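Local coordinates for polycyclic ketone monooxygenase (PDB 5MQ6), which catalyses Baeyer-Villiger oxidation of ketones, particularly bulky polycyclic ones, using FAD and NADPH to insert one oxygen atom next to the carbonyl and form esters or lactones, at residues S223-N228 against V479-G484; P229-I234 against V244-R249; G485-V490 against S503-W508; A513-G518 against L527-L532. All blocks are in the same frame, centred on the assembly; numbering follows the deposited sequence. Where two conformers were deposited one is given.

Interaction 1 (S223-N228 against V479-G484); sequences SGILTN and VTPSIG. With FAD (flavin-adenine dinucleotide), chain B.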
# COMPACT_ATOMS: atom_id res chain seq x y z
N SER A 223 1.03 9.96 -2.49
CA SER A 223 1.48 9.95 -1.08
C SER A 223 1.46 8.56 -0.54
O SER A 223 1.83 8.36 0.66
CB SER A 223 0.53 10.81 -0.24
OG SER A 223 -0.78 10.26 -0.20
N GLY A 224 0.94 7.60 -1.34
CA GLY A 224 1.00 6.16 -0.94
C GLY A 224 -0.09 5.75 0.05
O GLY A 224 -1.02 6.51 0.36
N ILE A 225 0.03 4.49 0.50
CA ILE A 225 -0.99 3.87 1.33
C ILE A 225 -0.43 3.18 2.59
O ILE A 225 -1.16 3.02 3.56
CB ILE A 225 -1.81 2.81 0.55
CG1 ILE A 225 -0.90 1.79 -0.23
CG2 ILE A 225 -2.75 3.46 -0.44
CD1 ILE A 225 -1.65 0.60 -0.92
N LEU A 226 0.83 2.72 2.55
CA LEU A 226 1.47 1.99 3.70
C LEU A 226 2.78 2.74 4.03
O LEU A 226 3.90 2.35 3.61
CB LEU A 226 1.67 0.51 3.35
CG LEU A 226 0.31 -0.25 3.11
CD1 LEU A 226 0.49 -1.46 2.16
CD2 LEU A 226 -0.37 -0.65 4.41
N THR A 227 2.59 3.86 4.73
CA THR A 227 3.56 4.97 4.79
C THR A 227 4.05 5.33 6.18
O THR A 227 5.12 5.87 6.33
CB THR A 227 2.94 6.24 4.13
OG1 THR A 227 1.63 6.51 4.68
CG2 THR A 227 2.84 5.97 2.55
N ASN A 228 3.26 4.98 7.18
CA ASN A 228 3.43 5.45 8.56
C ASN A 228 3.46 4.25 9.44
O ASN A 228 2.38 3.72 9.78
CB ASN A 228 2.23 6.31 8.89
CG ASN A 228 2.32 7.65 8.17
OD1 ASN A 228 1.90 7.81 6.97
ND2 ASN A 228 2.93 8.60 8.85
N VAL A 479 -0.12 2.39 9.40
CA VAL A 479 -1.50 2.92 9.42
C VAL A 479 -2.28 2.40 8.18
O VAL A 479 -1.76 2.42 7.04
CB VAL A 479 -1.56 4.47 9.48
CG1 VAL A 479 -3.02 5.00 9.39
CG2 VAL A 479 -0.91 4.97 10.76
N THR A 480 -3.49 1.90 8.44
CA THR A 480 -4.28 1.35 7.37
C THR A 480 -4.43 2.29 6.11
O THR A 480 -4.52 3.52 6.25
CB THR A 480 -5.67 0.89 7.88
OG1 THR A 480 -6.40 0.40 6.77
CG2 THR A 480 -6.49 2.01 8.50
N PRO A 481 -4.44 1.69 4.89
CA PRO A 481 -4.72 2.47 3.69
C PRO A 481 -6.07 3.19 3.75
O PRO A 481 -6.23 4.25 3.09
CB PRO A 481 -4.71 1.40 2.59
CG PRO A 481 -3.63 0.43 3.07
CD PRO A 481 -3.98 0.31 4.52
N SER A 482 -7.00 2.62 4.53
CA SER A 482 -8.39 3.12 4.68
C SER A 482 -8.54 4.31 5.61
O SER A 482 -9.62 4.81 5.81
CB SER A 482 -9.33 1.99 5.18
OG SER A 482 -9.58 1.10 4.10
N ILE A 483 -7.46 4.73 6.22
CA ILE A 483 -7.54 5.69 7.31
C ILE A 483 -8.40 6.94 6.95
O ILE A 483 -8.38 7.48 5.79
CB ILE A 483 -6.08 5.97 7.85
CG1 ILE A 483 -6.13 6.69 9.21
CG2 ILE A 483 -5.19 6.67 6.82
CD1 ILE A 483 -6.63 5.81 10.35
N GLY A 484 -9.18 7.39 7.93
CA GLY A 484 -9.98 8.65 7.76
C GLY A 484 -11.09 8.56 6.71
O GLY A 484 -11.44 9.60 6.01
PA FAD B . 5.02 5.12 -1.65
O1A FAD B . 4.47 4.87 -0.29
O2A FAD B . 5.98 4.14 -2.30
O5B FAD B . 5.75 6.55 -1.64
C5B FAD B . 5.11 7.65 -1.09
C4B FAD B . 6.15 8.51 -0.40
O4B FAD B . 5.50 9.74 -0.03
C3B FAD B . 6.76 7.94 0.88
O3B FAD B . 8.15 8.13 0.88
C2B FAD B . 6.12 8.75 1.97
O2B FAD B . 6.93 8.87 3.11
C1B FAD B . 5.90 10.07 1.27
N9A FAD B . 4.91 10.90 1.92
C8A FAD B . 3.64 10.53 2.25
N7A FAD B . 3.06 11.56 2.86
C5A FAD B . 3.92 12.59 2.96
C6A FAD B . 3.85 13.96 3.49
N6A FAD B . 2.81 14.50 4.09
N1A FAD B . 4.94 14.66 3.28
C2A FAD B . 6.06 14.17 2.70
N3A FAD B . 6.23 12.96 2.20
C4A FAD B . 5.15 12.13 2.35
N1 FAD B . 2.52 -3.44 -3.65
C2 FAD B . 2.46 -4.25 -4.75
O2 FAD B . 1.64 -4.03 -5.64
N3 FAD B . 3.28 -5.29 -4.88
C4 FAD B . 4.18 -5.56 -3.92
O4 FAD B . 4.92 -6.52 -4.10
C4X FAD B . 4.34 -4.75 -2.70
N5 FAD B . 5.23 -5.01 -1.68
C5X FAD B . 5.25 -4.17 -0.62
C6 FAD B . 6.18 -4.42 0.50
C7 FAD B . 6.12 -3.46 1.62
C7M FAD B . 7.04 -3.61 2.81
C8 FAD B . 5.16 -2.32 1.65
C8M FAD B . 5.09 -1.31 2.80
C9 FAD B . 4.30 -2.12 0.59
C9A FAD B . 4.30 -3.00 -0.53
N10 FAD B . 3.38 -2.77 -1.56
C10 FAD B . 3.40 -3.63 -2.66
C1' FAD B . 2.47 -1.60 -1.57
C2' FAD B . 3.36 -0.38 -2.05
O2' FAD B . 3.21 0.70 -1.11
C3' FAD B . 3.08 0.11 -3.51
O3' FAD B . 3.32 -0.97 -4.41
C4' FAD B . 3.97 1.24 -4.07
O4' FAD B . 5.42 1.13 -3.73
C5' FAD B . 3.41 2.61 -3.64
O5' FAD B . 4.03 3.62 -4.51
P FAD B . 3.59 5.13 -4.13
O1P FAD B . 4.69 6.03 -4.80
O2P FAD B . 2.09 5.23 -4.45
O3P FAD B . 3.65 5.21 -2.49
O HOH W 1 -2.65 5.06 4.84
O HOH W 2 0.07 4.23 6.40

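Interaction 2 (P229-I234 against V244-R249); sequences PQVPKI and VFHTAR. With NDP (NADPH dihydro-nicotinamide-adenine-dinucleotide phosphate), chain C.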
# COMPACT_ATOMS: atom_id res chain seq x y z
N PRO A 229 4.67 3.77 9.78
CA PRO A 229 4.78 2.55 10.60
C PRO A 229 4.00 2.72 11.89
O PRO A 229 4.15 3.76 12.52
CB PRO A 229 6.28 2.45 10.91
CG PRO A 229 6.94 3.28 9.91
CD PRO A 229 5.99 4.37 9.55
N GLN A 230 3.18 1.71 12.27
CA GLN A 230 2.50 1.73 13.56
C GLN A 230 3.04 0.69 14.48
O GLN A 230 3.79 -0.22 14.07
CB GLN A 230 0.99 1.49 13.39
CG GLN A 230 0.65 0.18 12.64
CD GLN A 230 -0.85 -0.08 12.56
OE1 GLN A 230 -1.68 0.85 12.52
NE2 GLN A 230 -1.20 -1.36 12.52
N VAL A 231 2.66 0.85 15.73
CA VAL A 231 2.88 -0.15 16.79
C VAL A 231 1.62 -0.28 17.61
O VAL A 231 0.83 0.69 17.75
CB VAL A 231 4.05 0.18 17.73
CG1 VAL A 231 5.31 0.22 16.91
CG2 VAL A 231 3.81 1.48 18.47
N PRO A 232 1.42 -1.47 18.15
CA PRO A 232 0.27 -1.68 19.02
C PRO A 232 0.51 -0.99 20.36
O PRO A 232 1.66 -0.85 20.75
CB PRO A 232 0.23 -3.19 19.19
CG PRO A 232 1.62 -3.66 18.88
CD PRO A 232 2.35 -2.63 18.13
N LYS A 233 -0.57 -0.59 21.02
CA LYS A 233 -0.49 0.01 22.35
C LYS A 233 -0.24 -1.12 23.34
O LYS A 233 -1.16 -1.50 24.06
CB LYS A 233 -1.81 0.68 22.75
CG LYS A 233 -2.36 1.72 21.81
CD LYS A 233 -1.83 3.09 22.11
CE LYS A 233 -2.43 4.03 21.07
NZ LYS A 233 -3.94 4.20 21.10
N ILE A 234 0.96 -1.68 23.37
CA ILE A 234 1.23 -2.76 24.33
C ILE A 234 1.69 -2.12 25.65
O ILE A 234 2.79 -1.57 25.70
CB ILE A 234 2.33 -3.71 23.83
CG1 ILE A 234 1.84 -4.50 22.57
CG2 ILE A 234 2.79 -4.68 24.97
CD1 ILE A 234 2.97 -5.28 21.88
N VAL A 244 15.19 -2.03 20.02
CA VAL A 244 13.90 -2.22 19.40
C VAL A 244 13.97 -1.42 18.09
O VAL A 244 14.60 -0.32 18.04
CB VAL A 244 12.74 -1.59 20.17
CG1 VAL A 244 11.40 -2.09 19.64
CG2 VAL A 244 12.81 -1.92 21.60
N PHE A 245 13.30 -1.96 17.06
CA PHE A 245 13.18 -1.29 15.82
C PHE A 245 12.01 -1.85 15.04
O PHE A 245 11.55 -2.94 15.35
CB PHE A 245 14.48 -1.31 14.99
CG PHE A 245 15.09 -2.65 14.80
CD1 PHE A 245 14.74 -3.43 13.71
CD2 PHE A 245 16.05 -3.11 15.69
CE1 PHE A 245 15.33 -4.66 13.53
CE2 PHE A 245 16.62 -4.33 15.52
CZ PHE A 245 16.27 -5.12 14.44
N HIS A 246 11.51 -1.05 14.10
CA HIS A 246 10.40 -1.48 13.24
C HIS A 246 11.03 -1.98 11.95
O HIS A 246 12.08 -1.55 11.54
CB HIS A 246 9.37 -0.33 13.09
CG HIS A 246 8.03 -0.74 12.52
ND1 HIS A 246 7.87 -1.09 11.21
CD2 HIS A 246 6.78 -0.70 13.05
CE1 HIS A 246 6.60 -1.35 10.96
NE2 HIS A 246 5.90 -1.10 12.06
N THR A 247 10.42 -2.97 11.32
CA THR A 247 10.95 -3.51 10.08
C THR A 247 11.08 -2.47 8.98
O THR A 247 11.92 -2.57 8.05
CB THR A 247 10.00 -4.65 9.60
OG1 THR A 247 8.62 -4.20 9.51
CG2 THR A 247 9.99 -5.78 10.62
N ALA A 248 10.17 -1.51 9.01
CA ALA A 248 10.15 -0.41 8.02
C ALA A 248 11.28 0.62 8.30
O ALA A 248 11.59 1.46 7.46
CB ALA A 248 8.80 0.25 8.00
N ARG A 249 11.90 0.54 9.48
CA ARG A 249 13.13 1.32 9.75
C ARG A 249 14.25 0.40 10.34
O ARG A 249 14.66 0.58 11.54
CB ARG A 249 12.79 2.51 10.65
CG ARG A 249 11.58 3.33 10.21
CD ARG A 249 11.91 4.34 9.08
NE ARG A 249 10.72 5.20 8.74
CZ ARG A 249 9.73 4.88 7.92
NH1 ARG A 249 9.69 3.72 7.33
NH2 ARG A 249 8.72 5.75 7.68
PA NDP C . 0.71 -6.08 8.65
O1A NDP C . -0.17 -4.91 9.19
O2A NDP C . 0.32 -6.92 7.46
O5B NDP C . 1.07 -7.00 9.91
C5B NDP C . 1.23 -6.49 11.22
C4B NDP C . 1.26 -7.74 12.08
O4B NDP C . 1.39 -7.36 13.48
C3B NDP C . -0.01 -8.57 11.92
O3B NDP C . 0.36 -9.95 11.71
C2B NDP C . -0.71 -8.28 13.23
O2B NDP C . -1.67 -9.30 13.64
C1B NDP C . 0.45 -8.12 14.19
N9A NDP C . 0.02 -7.43 15.41
C8A NDP C . -0.64 -6.24 15.54
N7A NDP C . -0.90 -5.96 16.83
C5A NDP C . -0.38 -7.02 17.51
C6A NDP C . -0.33 -7.39 18.91
N6A NDP C . -0.88 -6.56 19.79
N1A NDP C . 0.27 -8.55 19.24
C2A NDP C . 0.82 -9.41 18.32
N3A NDP C . 0.81 -9.16 17.00
C4A NDP C . 0.22 -7.99 16.58
O3 NDP C . 2.16 -5.53 8.26
PN NDP C . 3.33 -6.12 7.27
O1N NDP C . 4.51 -5.11 7.41
O2N NDP C . 3.64 -7.57 7.57
O5D NDP C . 2.69 -6.04 5.78
C5D NDP C . 2.11 -4.76 5.35
C4D NDP C . 1.88 -4.74 3.85
O4D NDP C . 3.14 -4.69 3.14
C3D NDP C . 1.32 -6.09 3.38
O3D NDP C . -0.05 -6.43 3.82
C2D NDP C . 1.69 -6.09 1.88
O2D NDP C . 0.79 -5.23 1.12
C1D NDP C . 3.14 -5.60 1.96
P2B NDP C . -3.21 -9.15 13.18
O1X NDP C . -3.57 -7.69 13.46
O2X NDP C . -4.06 -10.02 14.09
O3X NDP C . -3.30 -9.67 11.74

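Interaction 3 (G485-V490 against S503-W508); sequences GGSPAV and SLDDKW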
# COMPACT_ATOMS: atom_id res chain seq x y z
N GLY A 485 -11.67 7.33 6.65
CA GLY A 485 -12.70 6.96 5.65
C GLY A 485 -12.22 7.12 4.20
O GLY A 485 -13.03 7.42 3.32
N GLY A 486 -10.90 6.95 3.96
CA GLY A 486 -10.33 7.24 2.63
C GLY A 486 -10.00 8.70 2.32
O GLY A 486 -9.73 8.99 1.21
N SER A 487 -10.02 9.61 3.28
CA SER A 487 -9.77 11.02 3.01
C SER A 487 -8.40 11.14 2.40
O SER A 487 -7.42 10.65 2.99
CB SER A 487 -9.75 11.80 4.32
OG SER A 487 -9.39 13.12 4.12
N PRO A 488 -8.28 11.78 1.20
CA PRO A 488 -6.89 11.94 0.76
C PRO A 488 -6.04 12.79 1.72
O PRO A 488 -4.85 12.62 1.76
CB PRO A 488 -7.04 12.56 -0.62
CG PRO A 488 -8.40 12.06 -1.12
CD PRO A 488 -9.20 12.20 0.15
N ALA A 489 -6.64 13.65 2.53
CA ALA A 489 -5.92 14.50 3.46
C ALA A 489 -5.37 13.65 4.62
O ALA A 489 -4.14 13.71 4.97
CB ALA A 489 -6.86 15.55 4.00
N VAL A 490 -6.27 12.89 5.23
CA VAL A 490 -5.83 12.06 6.34
C VAL A 490 -4.80 11.07 5.89
O VAL A 490 -3.80 10.90 6.54
CB VAL A 490 -6.96 11.27 7.03
CG1 VAL A 490 -6.43 10.41 8.19
CG2 VAL A 490 -7.99 12.25 7.60
N SER A 503 -11.92 22.84 4.11
CA SER A 503 -11.07 21.69 4.39
C SER A 503 -11.52 20.43 3.66
O SER A 503 -12.69 20.00 3.76
CB SER A 503 -11.05 21.37 5.87
OG SER A 503 -10.54 20.03 5.96
N LEU A 504 -10.60 19.81 2.95
CA LEU A 504 -10.97 18.60 2.19
C LEU A 504 -11.54 17.56 3.17
O LEU A 504 -12.58 16.90 2.90
CB LEU A 504 -9.78 18.02 1.41
CG LEU A 504 -10.08 16.78 0.55
CD1 LEU A 504 -11.22 17.04 -0.42
CD2 LEU A 504 -8.87 16.32 -0.22
N ASP A 505 -10.86 17.43 4.30
CA ASP A 505 -11.23 16.37 5.21
C ASP A 505 -12.57 16.63 5.87
O ASP A 505 -13.35 15.74 6.08
CB ASP A 505 -10.15 16.09 6.26
CG ASP A 505 -10.42 14.79 6.99
OD1 ASP A 505 -10.62 13.74 6.33
OD2 ASP A 505 -10.51 14.86 8.23
N ASP A 506 -12.85 17.86 6.20
CA ASP A 506 -14.16 18.18 6.76
C ASP A 506 -15.25 17.87 5.76
O ASP A 506 -16.24 17.22 6.11
CB ASP A 506 -14.22 19.62 7.20
CG ASP A 506 -13.24 19.93 8.34
OD1 ASP A 506 -12.83 19.02 9.10
OD2 ASP A 506 -12.86 21.12 8.46
N LYS A 507 -15.07 18.27 4.50
CA LYS A 507 -16.04 17.85 3.45
C LYS A 507 -16.21 16.32 3.45
O LYS A 507 -17.33 15.79 3.46
CB LYS A 507 -15.55 18.30 2.09
CG LYS A 507 -16.52 18.11 0.93
CD LYS A 507 -15.90 18.51 -0.39
CE LYS A 507 -16.71 17.97 -1.57
NZ LYS A 507 -16.02 18.19 -2.88
N TRP A 508 -15.10 15.60 3.42
CA TRP A 508 -15.13 14.16 3.34
C TRP A 508 -15.91 13.53 4.50
O TRP A 508 -16.69 12.62 4.32
CB TRP A 508 -13.69 13.64 3.47
CG TRP A 508 -13.49 12.38 2.76
CD1 TRP A 508 -13.52 11.13 3.27
CD2 TRP A 508 -13.19 12.26 1.36
NE1 TRP A 508 -13.24 10.21 2.28
CE2 TRP A 508 -13.00 10.88 1.10
CE3 TRP A 508 -13.00 13.18 0.32
CZ2 TRP A 508 -12.68 10.41 -0.12
CZ3 TRP A 508 -12.67 12.68 -0.92
CH2 TRP A 508 -12.51 11.33 -1.13

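Interaction 4 (A513-G518 against L527-L532); sequences AATLHG and LFFTPL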
# COMPACT_ATOMS: atom_id res chain seq x y z
N ALA A 513 -17.43 10.76 1.05
CA ALA A 513 -16.47 10.73 -0.04
C ALA A 513 -17.07 11.36 -1.28
O ALA A 513 -18.24 11.07 -1.65
CB ALA A 513 -16.00 9.32 -0.31
N ALA A 514 -16.30 12.22 -1.95
CA ALA A 514 -16.77 12.81 -3.19
C ALA A 514 -15.68 13.13 -4.14
O ALA A 514 -14.88 14.01 -3.83
CB ALA A 514 -17.58 14.08 -2.91
N THR A 515 -15.67 12.48 -5.28
CA THR A 515 -14.72 12.69 -6.31
C THR A 515 -15.36 12.44 -7.64
O THR A 515 -16.47 11.97 -7.73
CB THR A 515 -13.58 11.66 -6.26
OG1 THR A 515 -14.09 10.36 -6.58
CG2 THR A 515 -12.93 11.68 -4.88
N LEU A 516 -14.64 12.78 -8.70
CA LEU A 516 -14.85 12.16 -9.98
C LEU A 516 -13.66 11.18 -10.26
O LEU A 516 -12.47 11.56 -10.21
CB LEU A 516 -15.00 13.13 -11.12
CG LEU A 516 -15.28 12.54 -12.47
CD1 LEU A 516 -16.49 11.72 -12.51
CD2 LEU A 516 -15.27 13.59 -13.59
N HIS A 517 -14.03 9.93 -10.50
CA HIS A 517 -13.09 8.84 -10.85
C HIS A 517 -12.04 8.50 -9.81
O HIS A 517 -11.02 7.82 -10.09
CB HIS A 517 -12.45 9.16 -12.21
CG HIS A 517 -13.43 9.37 -13.33
ND1 HIS A 517 -13.13 10.15 -14.45
CD2 HIS A 517 -14.64 8.85 -13.58
CE1 HIS A 517 -14.14 10.10 -15.29
NE2 HIS A 517 -15.03 9.27 -14.82
N GLY A 518 -12.26 8.98 -8.60
CA GLY A 518 -11.34 8.85 -7.47
C GLY A 518 -10.14 9.79 -7.45
O GLY A 518 -9.28 9.67 -6.55
N LEU A 527 -5.95 20.13 -8.14
CA LEU A 527 -5.40 19.10 -7.20
C LEU A 527 -5.88 17.80 -7.71
O LEU A 527 -7.07 17.64 -8.01
CB LEU A 527 -6.00 19.28 -5.81
CG LEU A 527 -5.67 18.21 -4.77
CD1 LEU A 527 -4.17 18.16 -4.42
CD2 LEU A 527 -6.54 18.38 -3.52
N PHE A 528 -4.96 16.85 -7.78
CA PHE A 528 -5.27 15.49 -8.13
C PHE A 528 -4.58 14.50 -7.23
O PHE A 528 -3.55 14.82 -6.69
CB PHE A 528 -4.88 15.22 -9.62
CG PHE A 528 -5.68 16.04 -10.61
CD1 PHE A 528 -6.93 15.56 -11.11
CD2 PHE A 528 -5.21 17.23 -11.06
CE1 PHE A 528 -7.61 16.32 -12.04
CE2 PHE A 528 -5.94 18.02 -11.97
CZ PHE A 528 -7.09 17.54 -12.49
N PHE A 529 -5.12 13.30 -7.12
CA PHE A 529 -4.58 12.31 -6.23
C PHE A 529 -4.78 10.96 -6.83
O PHE A 529 -5.74 10.74 -7.53
CB PHE A 529 -5.15 12.42 -4.80
CG PHE A 529 -6.62 12.86 -4.72
CD1 PHE A 529 -7.64 11.93 -4.77
CD2 PHE A 529 -7.01 14.21 -4.56
CE1 PHE A 529 -9.00 12.30 -4.68
CE2 PHE A 529 -8.38 14.56 -4.51
CZ PHE A 529 -9.37 13.62 -4.58
N THR A 530 -3.86 10.05 -6.51
CA THR A 530 -3.92 8.70 -7.07
C THR A 530 -5.19 8.08 -6.55
O THR A 530 -5.56 8.30 -5.45
CB THR A 530 -2.68 7.87 -6.76
OG1 THR A 530 -2.33 7.98 -5.39
CG2 THR A 530 -1.47 8.43 -7.40
N PRO A 531 -5.91 7.38 -7.38
CA PRO A 531 -7.24 7.00 -6.91
C PRO A 531 -7.23 5.89 -5.84
O PRO A 531 -6.69 4.84 -6.08
CB PRO A 531 -7.92 6.52 -8.20
CG PRO A 531 -6.79 6.07 -9.11
CD PRO A 531 -5.58 6.84 -8.71
N LEU A 532 -7.91 6.12 -4.72
CA LEU A 532 -8.14 5.11 -3.75
C LEU A 532 -9.69 5.00 -3.57
O LEU A 532 -10.28 4.30 -4.21
CB LEU A 532 -7.34 5.43 -2.43
CG LEU A 532 -7.46 4.24 -1.44
CD1 LEU A 532 -6.54 3.14 -1.97
CD2 LEU A 532 -7.18 4.52 0.06
O HOH W 3 -9.75 8.42 -4.31

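Interaction 1 (S223-N228 against V479-G484)
L226 and P481 carry much of the apolar contact, and their side chains cross obliquely. L226 CD2 packs against CG and CD of the proline, 3.7 Å from P481 CG. CG of L226 is anti to its carbonyl carbon and beside the backbone N (chi1 -63°). From there the other branch points to the flavin, with L226 CD1 4.2 Å from FAD C9. L226 CB lies 3.9 Å from the ring methyl FAD C8M. The leucine thus stands between the isoalloxazine and P481. An alanine here would probably open a gap between flavin and proline and leave P481 CG without this neighbour. I225 meets the same proline through its root, with I225 CB 3.8 Å from P481 CB.

Both segments are loops. Residues 223-228 follow strand 218-221 of the FAD-side sheet. Residues 479-484 follow strand 471-474 of the parallel NADPH-side sheet. The contact therefore joins connections of the two nucleotide-binding parts of the flavoprotein. G224 CA comes 3.2 Å from FAD O3P, and a CB at G224 would run into FAD O1A.

The polar contacts lie between the backbones. V479 N donates to N228 O at 2.9 Å, and the bond is nearly straight (164°). V479 CG2 rests beside N228 CB. Water 1 sits between I225 O and T480 O. Water 2 accepts from T227 N and lies 2.7 Å from V479 O. T480 starts a type I turn that ends at I483. Its OG1 accepts from S482 N, an ST turn, and is also bonded to the backbone O of Y600, a residue that binds NADPH.

Interaction 2 (P229-I234 against V244-R249)
H246, which packs on P229, fits the histidine of the FxGxxxHxxxW fingerprint of Baeyer-Villiger monooxygenases, and W250 fits its final tryptophan. P229 CB sits over the centre of the imidazole, 3.7 Å from the ring centroid and 5° off the normal, a CH-pi contact. With CG anti to the backbone N (chi1 -166°), the H246 ring extends toward 229-234 and meets P229 CB with its face. In the plane of the ring, H246 ND1 accepts from A248 N at 3.2 Å. At the edge, H246 NE2 makes a weak bond to Q230 O (3.0 Å, 120°) and another weak one to G477 O. An alanine in place of H246 would probably leave A248 N without this acceptor and P229 CB without its ring face. R249 crosses P229 at about a right angle. P229 CG lies 3.6 Å above the plane of the R249 guanidinium, toward its rim. R249 NE bonds A57 O, and NH1 bonds A248 O. On the ligand side, P232 CB is 3.6 Å from NDP N6A of the adenine. Strand 230-232 pairs with strand 42-44. Strand 244-246 is an outer strand of the parallel NADPH-side sheet, beside strand 471-474, and F245 packs on helix 252-255.

Interaction 3 (G485-V490 against S503-W508)
D505 reaches across to S487, A489 and V490 from the first turn of helix 504-511. D505 CB lies 4.0 Å from A489 CB. D505 CG, placed anti to the backbone N, lies 3.6 Å from V490 CG2. At the tip, D505 OD2 passes V490 CG2 at 3.7 Å. The other oxygen, D505 OD1, takes a hydrogen bond from S487 OG at 2.6 Å. The hydroxyl arrives on the anti side, 26° out of the carboxylate plane. OD1 also binds Q509 NE2, so two donors hold it. S487 is the N-cap of helix 488-492, and its OG accepts weakly from A489 N and V490 N. The aspartate thus probably helps orient a capping hydroxyl.

One turn on, W508 is held by face and edge. W508 NE1 donates in its ring plane to G485 O at 3.0 Å. S487 CA lies over the five-membered ring of W508, 3.6 Å from its centroid. P488 CD lies over the six-membered ring of W508, 3.7 Å from its centroid. Both are CH-pi contacts on one face.

S503 caps helix 504-511 by accepting from D506 N. The two helices are joined through strand 495-497, on which L504 packs at I496.

Interaction 4 (A513-G518 against L527-L532)
G518 and P531 come together backbone to ring, with their CA atoms 4.5 Å apart. The weak polar contacts centre on the carbonyl of G518. P531 CA makes a CA-H...O contact with G518 O at 3.4 Å and 148°. P531 CB lies near the same oxygen. F529 CE1 is 3.2 Å from G518 O, which approaches the phenyl ring obliquely.

One water adds conventional hydrogen bonds. Water 3 donates to G518 O at 2.6 Å and accepts from L532 N at 3.0 Å. It ties the two backbones together.

The apolar part is small. T515 CG2 meets the edge of F529, in the plane of the ring, at 4.0 Å from F529 CE1. The hydroxyl of T515 has polar partners: OG1 is bonded to Q534 OE1 and accepts weakly from G518 N.

Shape also matters at G518. Its phi is positive (78°), and a CB there would come only 3.1 Å from P531 CB. H517, just before it, sends its ring away from 527-532, into an aromatic cluster with W579 and Y640. H517 O is bonded to Y633 OH, and P531 packs on Y633.

Strand 527-529 pairs in parallel with strand 218-221 of the FAD-side sheet. The loop 513-518 thus lies between this strand's end and helices 573-585 and 630-641. The buried oxygen of G518 is satisfied by water, and the CA-H group of P531 would probably add mild electrostatic support. F529 stays a close, oblique neighbour of that oxygen.

Overall arrangement
Interaction 1 touches each of the other three, with centres 13 to 15 Å away. Interaction 2 lies within the chain span that interaction 1 brackets; interactions 3 and 4 follow in series. Interactions 3 and 4 are neighbours, with centres 11 Å apart, and W508 packs on A513 and T515. Interactions 2 and 4 lie on opposite sides of the chain's centre, with their own centres about 30 Å apart. Strand 244-246 of interaction 2 belongs to the parallel NADPH-side sheet, and strand 527-529 of interaction 4 to the FAD-side sheet. Interaction 1 lies between them, where L226 touches both cofactors. The set thus runs from the NADPH side past the flavin to the loops and helices packed around strand 527-529.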